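Local atomic coordinates of phosphonate monoester hydrolase (Ruegeria pomeroyi, PDB entry 4UPK), a protein that is a hydrolase of the sulfatase family, within the alkaline phosphatase superfamily, present here as an assembly of four chains. Residues L126-T131 with H158-M163; V36-I41 with F234-Y239; Y169-H174 with D211-F216. All blocks are in the same frame, centred on the assembly; numbering follows the deposited sequence.

Interaction 1 (L126-T131 with H158-M163); sequences LLFGYT and HEVTEM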
loop_
_atom_site.group_PDB
_atom_site.type_symbol
_atom_site.label_atom_id
_atom_site.label_comp_id
_atom_site.label_asym_id
_atom_site.label_seq_id
_atom_site.Cartn_x
_atom_site.Cartn_y
_atom_site.Cartn_z
ATOM N N LEU A 126 -6.142 -2.616 24.002
ATOM C CA LEU A 126 -5.102 -2.278 24.982
ATOM C C LEU A 126 -4.268 -3.496 25.314
ATOM O O LEU A 126 -4.821 -4.534 25.697
ATOM C CB LEU A 126 -5.721 -1.676 26.247
ATOM C CG LEU A 126 -6.689 -0.495 26.033
ATOM C CD1 LEU A 126 -7.514 -0.239 27.265
ATOM C CD2 LEU A 126 -5.961 0.754 25.579
ATOM N N LEU A 127 -2.936 -3.382 25.147
ATOM C CA LEU A 127 -2.018 -4.475 25.435
ATOM C C LEU A 127 -1.212 -4.313 26.700
ATOM O O LEU A 127 -0.450 -3.358 26.855
ATOM C CB LEU A 127 -1.107 -4.805 24.226
ATOM C CG LEU A 127 -0.072 -5.926 24.392
ATOM C CD1 LEU A 127 -0.755 -7.316 24.459
ATOM C CD2 LEU A 127 0.929 -5.894 23.246
ATOM N N PHE A 128 -1.349 -5.304 27.593
ATOM C CA PHE A 128 -0.595 -5.395 28.842
ATOM C C PHE A 128 0.206 -6.677 28.754
ATOM O O PHE A 128 -0.322 -7.758 29.042
ATOM C CB PHE A 128 -1.536 -5.404 30.045
ATOM C CG PHE A 128 -2.255 -4.103 30.238
ATOM C CD1 PHE A 128 -1.698 -3.094 31.017
ATOM C CD2 PHE A 128 -3.501 -3.887 29.659
ATOM C CE1 PHE A 128 -2.367 -1.885 31.201
ATOM C CE2 PHE A 128 -4.173 -2.680 29.841
ATOM C CZ PHE A 128 -3.601 -1.685 30.617
ATOM N N GLY A 129 1.427 -6.549 28.237
ATOM C CA GLY A 129 2.305 -7.682 28.031
ATOM C C GLY A 129 2.979 -7.787 26.683
ATOM O O GLY A 129 3.803 -6.943 26.343
ATOM N N TYR A 130 2.710 -8.880 25.953
ATOM C CA TYR A 130 3.340 -9.239 24.661
ATOM C C TYR A 130 2.396 -10.023 23.747
ATOM O O TYR A 130 1.445 -10.622 24.235
ATOM C CB TYR A 130 4.592 -10.109 24.917
ATOM C CG TYR A 130 4.283 -11.365 25.711
ATOM C CD1 TYR A 130 4.172 -11.328 27.099
ATOM C CD2 TYR A 130 4.091 -12.594 25.072
ATOM C CE1 TYR A 130 3.903 -12.478 27.836
ATOM C CE2 TYR A 130 3.779 -13.739 25.797
ATOM C CZ TYR A 130 3.676 -13.670 27.185
ATOM O OH TYR A 130 3.354 -14.763 27.944
ATOM N N THR A 131 2.710 -10.075 22.433
ATOM C CA THR A 131 1.969 -10.853 21.398
ATOM C C THR A 131 2.905 -11.850 20.707
ATOM O O THR A 131 2.428 -12.800 20.090
ATOM C CB THR A 131 1.259 -9.957 20.348
ATOM O OG1 THR A 131 2.207 -9.077 19.762
ATOM C CG2 THR A 131 0.111 -9.169 20.923
ATOM N N HIS A 158 -2.602 -1.600 20.825
ATOM C CA HIS A 158 -2.089 -0.386 21.405
ATOM C C HIS A 158 -1.456 -0.804 22.727
ATOM O O HIS A 158 -2.140 -1.238 23.659
ATOM C CB HIS A 158 -3.169 0.685 21.573
ATOM C CG HIS A 158 -2.598 2.044 21.837
ATOM N ND1 HIS A 158 -2.405 2.955 20.810
ATOM C CD2 HIS A 158 -2.183 2.599 23.000
ATOM C CE1 HIS A 158 -1.896 4.038 21.378
ATOM N NE2 HIS A 158 -1.754 3.876 22.699
ATOM N N GLU A 159 -0.123 -0.759 22.759
ATOM C CA GLU A 159 0.642 -1.177 23.916
ATOM C C GLU A 159 0.601 -0.141 25.038
ATOM O O GLU A 159 1.013 0.994 24.836
ATOM C CB GLU A 159 2.075 -1.498 23.495
ATOM C CG GLU A 159 2.852 -2.284 24.522
ATOM C CD GLU A 159 4.294 -2.440 24.111
ATOM O OE1 GLU A 159 5.019 -1.422 24.116
ATOM O OE2 GLU A 159 4.708 -3.579 23.791
ATOM N N VAL A 160 0.075 -0.549 26.205
ATOM C CA VAL A 160 -0.005 0.253 27.423
ATOM C C VAL A 160 1.251 -0.040 28.286
ATOM O O VAL A 160 1.919 0.895 28.729
ATOM C CB VAL A 160 -1.334 0.037 28.196
ATOM C CG1 VAL A 160 -1.498 1.096 29.284
ATOM C CG2 VAL A 160 -2.534 0.062 27.250
ATOM N N THR A 161 1.577 -1.339 28.483
ATOM C CA THR A 161 2.739 -1.814 29.218
ATOM C C THR A 161 3.420 -2.892 28.400
ATOM O O THR A 161 2.791 -3.904 28.069
ATOM C CB THR A 161 2.350 -2.341 30.604
ATOM O OG1 THR A 161 1.656 -1.325 31.316
ATOM C CG2 THR A 161 3.589 -2.822 31.438
ATOM N N GLU A 162 4.722 -2.680 28.108
ATOM C CA GLU A 162 5.579 -3.630 27.412
ATOM C C GLU A 162 6.078 -4.629 28.458
ATOM O O GLU A 162 6.677 -4.240 29.463
ATOM C CB GLU A 162 6.768 -2.905 26.735
ATOM C CG GLU A 162 7.790 -3.830 26.072
ATOM C CD GLU A 162 8.930 -4.307 26.956
ATOM O OE1 GLU A 162 9.633 -3.446 27.532
ATOM O OE2 GLU A 162 9.116 -5.540 27.083
ATOM N N MET A 163 5.862 -5.912 28.201
ATOM C CA MET A 163 6.290 -6.966 29.108
ATOM C C MET A 163 6.539 -8.264 28.346
ATOM O O MET A 163 5.808 -9.249 28.488
ATOM C CB MET A 163 5.331 -7.128 30.301
ATOM C CG MET A 163 5.834 -8.091 31.382
ATOM S SD MET A 163 6.310 -7.340 32.968
ATOM C CE MET A 163 5.130 -6.323 33.166
HETATM O O HOH W 1 4.750 -6.080 24.158
#
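The carbonyl of Leu-127 meets the N-H groups of both Val-160 and Thr-161, where the register of two parallel strands shifts by one residue: Val-160 is the extra residue. Leu-127 N donates to His-158 O at 2.7 Å. Val-160 N lies 2.9 Å from Leu-127 O, and Thr-161 N, in the carbonyl plane, 3.3 Å from it. This is a beta bulge, in which one oxygen satisfies the N-H groups of two successive residues of 158-163. Past it the ladder resumes, Gly-129 N giving to Thr-161 O and Met-163 N to Gly-129 O, each pair 3.0 Å apart. Strand 125-127 belongs to the large mixed sheet of this alkaline phosphatase-like fold, and it is bonded also to strand 234-239.

Gly-129 has phi 132° and psi -119°, angles at which a CB would press on the preceding carbonyl oxygen. A water donates to both Gly-129 O and Glu-159 OE2. The same carboxylate oxygen forms a salt bridge with Arg-164, while OE1 bonds to His-158 NE2 of the second subunit. Val-160 CB lies over one face of the Phe-128 ring, 4.0 Å from its centroid; its branch CG1 touches Phe-128 CE1 and its branch CG2 meets Leu-126 CB at 3.8 Å. Tyr-130 presents the CD1 edge of its ring to Met-163 O, and its hydroxyl is hydrogen-bonded to Asp-42.

Interaction 2 (V36-I41 with F234-Y239); sequences VLFIII and FAHLTY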
loop_
_atom_site.group_PDB
_atom_site.type_symbol
_atom_site.label_atom_id
_atom_site.label_comp_id
_atom_site.label_asym_id
_atom_site.label_seq_id
_atom_site.Cartn_x
_atom_site.Cartn_y
_atom_site.Cartn_z
ATOM N N VAL A 36 -14.335 -6.275 26.705
ATOM C CA VAL A 36 -13.671 -7.539 26.425
ATOM C C VAL A 36 -12.385 -7.634 27.254
ATOM O O VAL A 36 -11.498 -6.793 27.133
ATOM C CB VAL A 36 -13.463 -7.860 24.910
ATOM C CG1 VAL A 36 -12.819 -9.242 24.729
ATOM C CG2 VAL A 36 -14.786 -7.789 24.143
ATOM N N LEU A 37 -12.317 -8.643 28.124
ATOM C CA LEU A 37 -11.146 -8.912 28.946
ATOM C C LEU A 37 -10.598 -10.254 28.514
ATOM O O LEU A 37 -11.184 -11.301 28.801
ATOM C CB LEU A 37 -11.429 -8.864 30.468
ATOM C CG LEU A 37 -10.227 -9.226 31.403
ATOM C CD1 LEU A 37 -9.051 -8.261 31.229
ATOM C CD2 LEU A 37 -10.643 -9.287 32.834
ATOM N N PHE A 38 -9.477 -10.209 27.796
ATOM C CA PHE A 38 -8.815 -11.380 27.251
ATOM C C PHE A 38 -7.491 -11.631 27.972
ATOM O O PHE A 38 -6.505 -10.912 27.748
ATOM C CB PHE A 38 -8.632 -11.200 25.730
ATOM C CG PHE A 38 -8.189 -12.402 24.926
ATOM C CD1 PHE A 38 -8.148 -13.675 25.500
ATOM C CD2 PHE A 38 -7.865 -12.273 23.582
ATOM C CE1 PHE A 38 -7.744 -14.783 24.755
ATOM C CE2 PHE A 38 -7.458 -13.379 22.840
ATOM C CZ PHE A 38 -7.420 -14.630 23.428
ATOM N N ILE A 39 -7.490 -12.646 28.882
ATOM C CA ILE A 39 -6.286 -13.026 29.631
ATOM C C ILE A 39 -5.733 -14.323 29.060
ATOM O O ILE A 39 -6.479 -15.298 28.911
ATOM C CB ILE A 39 -6.445 -13.132 31.195
ATOM C CG1 ILE A 39 -7.061 -11.874 31.805
ATOM C CG2 ILE A 39 -5.075 -13.491 31.896
ATOM C CD1 ILE A 39 -7.426 -12.042 33.308
ATOM N N ILE A 40 -4.406 -14.328 28.802
ATOM C CA ILE A 40 -3.647 -15.474 28.334
ATOM C C ILE A 40 -2.472 -15.695 29.289
ATOM O O ILE A 40 -1.600 -14.822 29.436
ATOM C CB ILE A 40 -3.193 -15.376 26.825
ATOM C CG1 ILE A 40 -4.404 -15.234 25.874
ATOM C CG2 ILE A 40 -2.301 -16.590 26.434
ATOM C CD1 ILE A 40 -4.064 -15.027 24.421
ATOM N N ILE A 41 -2.472 -16.864 29.945
ATOM C CA ILE A 41 -1.412 -17.290 30.851
ATOM C C ILE A 41 -0.493 -18.141 29.956
ATOM O O ILE A 41 -0.984 -18.993 29.231
ATOM C CB ILE A 41 -1.969 -18.100 32.076
ATOM C CG1 ILE A 41 -2.971 -17.275 32.905
ATOM C CG2 ILE A 41 -0.833 -18.619 32.986
ATOM C CD1 ILE A 41 -3.885 -18.135 33.843
ATOM N N PHE A 234 -11.345 -2.949 25.439
ATOM C CA PHE A 234 -10.778 -4.236 25.081
ATOM C C PHE A 234 -9.343 -4.247 25.637
ATOM O O PHE A 234 -8.475 -3.499 25.156
ATOM C CB PHE A 234 -10.822 -4.469 23.549
ATOM C CG PHE A 234 -10.118 -5.696 23.010
ATOM C CD1 PHE A 234 -10.052 -6.871 23.758
ATOM C CD2 PHE A 234 -9.580 -5.699 21.729
ATOM C CE1 PHE A 234 -9.407 -8.010 23.252
ATOM C CE2 PHE A 234 -8.936 -6.836 21.222
ATOM C CZ PHE A 234 -8.872 -7.988 21.977
ATOM N N ALA A 235 -9.123 -5.071 26.682
ATOM C CA ALA A 235 -7.834 -5.202 27.353
ATOM C C ALA A 235 -7.336 -6.617 27.199
ATOM O O ALA A 235 -8.085 -7.586 27.430
ATOM C CB ALA A 235 -7.945 -4.836 28.829
ATOM N N HIS A 236 -6.066 -6.724 26.771
ATOM C CA HIS A 236 -5.370 -7.982 26.555
ATOM C C HIS A 236 -4.209 -8.050 27.540
ATOM O O HIS A 236 -3.252 -7.288 27.429
ATOM C CB HIS A 236 -4.918 -8.145 25.076
ATOM C CG HIS A 236 -4.415 -9.518 24.750
ATOM N ND1 HIS A 236 -4.872 -10.643 25.430
ATOM C CD2 HIS A 236 -3.537 -9.918 23.799
ATOM C CE1 HIS A 236 -4.269 -11.673 24.871
ATOM N NE2 HIS A 236 -3.445 -11.287 23.898
ATOM N N LEU A 237 -4.318 -8.945 28.532
ATOM C CA LEU A 237 -3.351 -9.100 29.620
ATOM C C LEU A 237 -2.712 -10.505 29.546
ATOM O O LEU A 237 -3.414 -11.520 29.513
ATOM C CB LEU A 237 -4.056 -8.787 30.960
ATOM C CG LEU A 237 -3.357 -9.031 32.311
ATOM C CD1 LEU A 237 -2.332 -7.954 32.631
ATOM C CD2 LEU A 237 -4.388 -9.061 33.426
ATOM N N THR A 238 -1.364 -10.527 29.439
ATOM C CA THR A 238 -0.541 -11.707 29.190
ATOM C C THR A 238 0.539 -11.965 30.245
ATOM O O THR A 238 1.580 -11.294 30.278
ATOM C CB THR A 238 0.076 -11.605 27.777
ATOM O OG1 THR A 238 0.905 -10.446 27.745
ATOM C CG2 THR A 238 -0.975 -11.530 26.654
ATOM N N TYR A 239 0.298 -12.975 31.074
ATOM C CA TYR A 239 1.216 -13.410 32.116
ATOM C C TYR A 239 2.129 -14.480 31.562
ATOM O O TYR A 239 1.650 -15.499 31.071
ATOM C CB TYR A 239 0.448 -13.991 33.316
ATOM C CG TYR A 239 -0.420 -12.995 34.045
ATOM C CD1 TYR A 239 0.133 -12.094 34.949
ATOM C CD2 TYR A 239 -1.807 -12.989 33.875
ATOM C CE1 TYR A 239 -0.664 -11.197 35.657
ATOM C CE2 TYR A 239 -2.618 -12.103 34.587
ATOM C CZ TYR A 239 -2.038 -11.209 35.484
ATOM O OH TYR A 239 -2.796 -10.341 36.225
HETATM O O HOH W 2 0.646 -14.875 28.218
#
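The rings of Phe-38 and His-236 lie side by side in an offset stack, with centroids 4.7 Å apart and planes 26° apart, and His-236 CE1 sits over one face of the phenyl near its rim. Thr-238 CG2 rests on a face of the imidazole, while the edge of the imidazole meets Ile-40, whose CD1 comes to 3.4 Å from His-236 CE1. At another point on that edge, His-236 ND1 donates to Phe-38 O at 2.8 Å, the oxygen lying near the ring plane. CG of His-236 stands anti to the backbone N and beside its carbonyl carbon (chi1 -170°). Phe-38 O also accepts from Leu-237 N at 3.0 Å, and the two donors arrive from opposite faces of the carbonyl plane. Histidine suits a place that needs both a flat face for stacking and an N-H for a buried carbonyl.

Phe-234 turns its edge to Val-36 O and Phe-38 CB, and its CD1 packs 3.7 Å from Val-36 CB. On the other face of the sheet, Tyr-239 meets Ile-39 CG2 at the ring edge, CD2 being 3.9 Å from it. The backbones form a regular parallel ladder, Phe-38 N to Ala-235 O running nearly along the C=O axis. Apolar and aromatic side chains, many beta-branched, line both faces of this central sheet: helices 394-402 and 82-91 cover the side of Val-36, Phe-38 and Ile-40, helix 303-333 packs on Leu-37, Ile-41 and Tyr-239, and strands 340-346 and 125-127 continue the sheet beyond the pair.

Interaction 3 (Y169-H174 with D211-F216); sequences YPWQSH and DSDTAF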
loop_
_atom_site.group_PDB
_atom_site.type_symbol
_atom_site.label_atom_id
_atom_site.label_comp_id
_atom_site.label_asym_id
_atom_site.label_seq_id
_atom_site.Cartn_x
_atom_site.Cartn_y
_atom_site.Cartn_z
ATOM N N TYR A 169 11.406 -3.797 29.937
ATOM C CA TYR A 169 12.036 -2.546 30.370
ATOM C C TYR A 169 11.292 -1.847 31.511
ATOM O O TYR A 169 11.955 -1.511 32.492
ATOM C CB TYR A 169 12.406 -1.630 29.183
ATOM C CG TYR A 169 13.680 -2.042 28.460
ATOM C CD1 TYR A 169 14.226 -3.313 28.629
ATOM C CD2 TYR A 169 14.315 -1.173 27.574
ATOM C CE1 TYR A 169 15.358 -3.715 27.925
ATOM C CE2 TYR A 169 15.466 -1.555 26.884
ATOM C CZ TYR A 169 15.981 -2.830 27.059
ATOM O OH TYR A 169 17.119 -3.208 26.389
ATOM N N PRO A 170 9.930 -1.717 31.481
ATOM C CA PRO A 170 9.218 -1.145 32.642
ATOM C C PRO A 170 9.491 -1.922 33.943
ATOM O O PRO A 170 9.775 -1.299 34.956
ATOM C CB PRO A 170 7.736 -1.252 32.225
ATOM C CG PRO A 170 7.764 -1.222 30.728
ATOM C CD PRO A 170 8.973 -2.037 30.394
ATOM N N TRP A 171 9.429 -3.279 33.913
ATOM C CA TRP A 171 9.697 -4.121 35.085
ATOM C C TRP A 171 11.158 -4.041 35.528
ATOM O O TRP A 171 11.409 -3.933 36.726
ATOM C CB TRP A 171 9.238 -5.580 34.893
ATOM C CG TRP A 171 9.440 -6.442 36.114
ATOM C CD1 TRP A 171 9.023 -6.168 37.389
ATOM C CD2 TRP A 171 10.188 -7.667 36.193
ATOM N NE1 TRP A 171 9.412 -7.168 38.239
ATOM C CE2 TRP A 171 10.145 -8.094 37.539
ATOM C CE3 TRP A 171 10.881 -8.458 35.251
ATOM C CZ2 TRP A 171 10.750 -9.281 37.967
ATOM C CZ3 TRP A 171 11.480 -9.639 35.679
ATOM C CH2 TRP A 171 11.396 -10.047 37.020
ATOM N N GLN A 172 12.113 -4.027 34.576
ATOM C CA GLN A 172 13.551 -3.892 34.878
ATOM C C GLN A 172 13.838 -2.572 35.537
ATOM O O GLN A 172 14.689 -2.519 36.430
ATOM C CB GLN A 172 14.432 -4.043 33.624
ATOM C CG GLN A 172 14.599 -5.491 33.110
ATOM C CD GLN A 172 15.839 -5.590 32.250
ATOM O OE1 GLN A 172 16.968 -5.370 32.714
ATOM N NE2 GLN A 172 15.676 -5.991 31.003
ATOM N N SER A 173 13.142 -1.495 35.102
ATOM C CA SER A 173 13.313 -0.148 35.672
ATOM C C SER A 173 12.682 -0.059 37.072
ATOM O O SER A 173 13.279 0.533 37.955
ATOM C CB SER A 173 12.758 0.911 34.731
ATOM O OG SER A 173 13.421 0.841 33.482
ATOM N N HIS A 174 11.541 -0.725 37.294
ATOM C CA HIS A 174 10.876 -0.843 38.599
ATOM C C HIS A 174 11.879 -1.463 39.605
ATOM O O HIS A 174 12.072 -0.925 40.693
ATOM C CB HIS A 174 9.599 -1.714 38.476
ATOM C CG HIS A 174 8.863 -1.894 39.778
ATOM N ND1 HIS A 174 8.814 -3.121 40.420
ATOM C CD2 HIS A 174 8.222 -0.981 40.542
ATOM C CE1 HIS A 174 8.104 -2.920 41.516
ATOM N NE2 HIS A 174 7.753 -1.646 41.642
ATOM N N ASP A 211 7.211 -7.120 44.183
ATOM C CA ASP A 211 8.060 -6.568 43.126
ATOM C C ASP A 211 8.266 -7.529 41.934
ATOM O O ASP A 211 9.082 -7.255 41.048
ATOM C CB ASP A 211 9.402 -6.098 43.714
ATOM C CG ASP A 211 9.245 -4.943 44.676
ATOM O OD1 ASP A 211 8.421 -4.047 44.400
ATOM O OD2 ASP A 211 9.956 -4.920 45.687
ATOM N N SER A 212 7.528 -8.652 41.930
ATOM C CA SER A 212 7.628 -9.694 40.908
ATOM C C SER A 212 7.073 -9.260 39.556
ATOM O O SER A 212 6.328 -8.291 39.475
ATOM C CB SER A 212 6.953 -10.980 41.382
ATOM O OG SER A 212 5.566 -11.012 41.072
ATOM N N ASP A 213 7.446 -9.992 38.508
ATOM C CA ASP A 213 6.972 -9.799 37.137
ATOM C C ASP A 213 5.443 -9.908 37.045
ATOM O O ASP A 213 4.823 -9.027 36.448
ATOM C CB ASP A 213 7.689 -10.766 36.168
ATOM C CG ASP A 213 7.841 -12.222 36.590
ATOM O OD1 ASP A 213 7.376 -12.586 37.718
ATOM O OD2 ASP A 213 8.411 -13.003 35.799
ATOM N N THR A 214 4.834 -10.943 37.720
ATOM C CA THR A 214 3.382 -11.172 37.827
ATOM C C THR A 214 2.675 -10.000 38.502
ATOM O O THR A 214 1.685 -9.511 37.959
ATOM C CB THR A 214 3.094 -12.507 38.545
ATOM O OG1 THR A 214 3.733 -13.572 37.829
ATOM C CG2 THR A 214 1.591 -12.789 38.710
ATOM N N ALA A 215 3.165 -9.577 39.702
ATOM C CA ALA A 215 2.614 -8.482 40.515
ATOM C C ALA A 215 2.691 -7.155 39.764
ATOM O O ALA A 215 1.710 -6.414 39.714
ATOM C CB ALA A 215 3.362 -8.371 41.842
ATOM N N PHE A 216 3.863 -6.868 39.184
ATOM C CA PHE A 216 4.127 -5.646 38.431
ATOM C C PHE A 216 3.171 -5.463 37.254
ATOM O O PHE A 216 2.641 -4.355 37.093
ATOM C CB PHE A 216 5.612 -5.561 38.011
ATOM C CG PHE A 216 5.932 -4.364 37.161
ATOM C CD1 PHE A 216 6.193 -3.129 37.745
ATOM C CD2 PHE A 216 5.885 -4.447 35.768
ATOM C CE1 PHE A 216 6.422 -1.996 36.952
ATOM C CE2 PHE A 216 6.108 -3.316 34.979
ATOM C CZ PHE A 216 6.394 -2.101 35.574
HETATM O O HOH W 3 5.995 -2.698 44.310
#
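Trp-171 on helix 169-177 and Asp-213 at the start of helix 213-224 bring the two backbones to 6.6 Å between CA atoms. The indole, its CG anti to the backbone N (chi1 -177°), reaches across until Trp-171 NE1 donates to Asp-211 O at 2.8 Å. The bond is almost straight, 171° at the hydrogen, with the oxygen close to the ring plane. Asp-213 covers one face, its CB 3.7 Å from the centroid of the six-membered ring and almost squarely above it. Asp-213 OD2 forms a salt bridge with Arg-241, while OD1 accepts from Thr-214 N. Tryptophan suits this place by offering both a broad apolar face and one N-H for a backbone carbonyl.

The contact packs the N-terminal part of helix 169-177, which also bonds through Ser-173 OG to Ala-227 N of the second subunit, against the start of helix 213-224. That carbonyl of Asp-211 lies just ahead of a capped helix start: Ser-212 is the N-cap, its OG accepting from Ala-215 N and bonding as well to Glu-319 OE2. One turn on, Phe-216 joins Trp-171 and His-174 in an aromatic cluster in which the phenyl meets both other rings obliquely. Trp-171 CA sits over one face of the phenyl, and Trp-171 CD1 comes to 3.5 Å from Phe-216 CB. Pro-170 CB touches Phe-216 CZ (3.7 Å).

The side chains of His-174 and Phe-216 slide past each other in opposite directions, His-174 CB lying 3.5 Å from Phe-216 CE1, while Phe-216 CD1 lies over a face of the imidazole. His-174 CE1 approaches Asp-211 OD1 at 3.1 Å. A water donates to that oxygen and accepts a weak bond from His-174 NE2; ND1 is buried and has no partner in the model. Asp-211 OD2 bonds to Tyr-180 OH.

From the N terminus, strand 36-41 opens interaction 2, which closes only when 234-239 returns beside it after 192 residues. Within that long loop the other two contacts follow in series without crossing. Interaction 1 first closes a loop of 26 residues free of helix and strand, then interaction 3 closes one of 36. Strand 125-127 lies next to 234-239, so interactions 1 and 2 extend one sheet. From 158-163 the chain runs on into helix 169-177: Glu-162 OE1 bonds to Tyr-169 N, and Met-163 packs on Trp-171 and Phe-216, tying the sheet to the two helices of interaction 3. Interactions 1 and 3 both touch the second subunit.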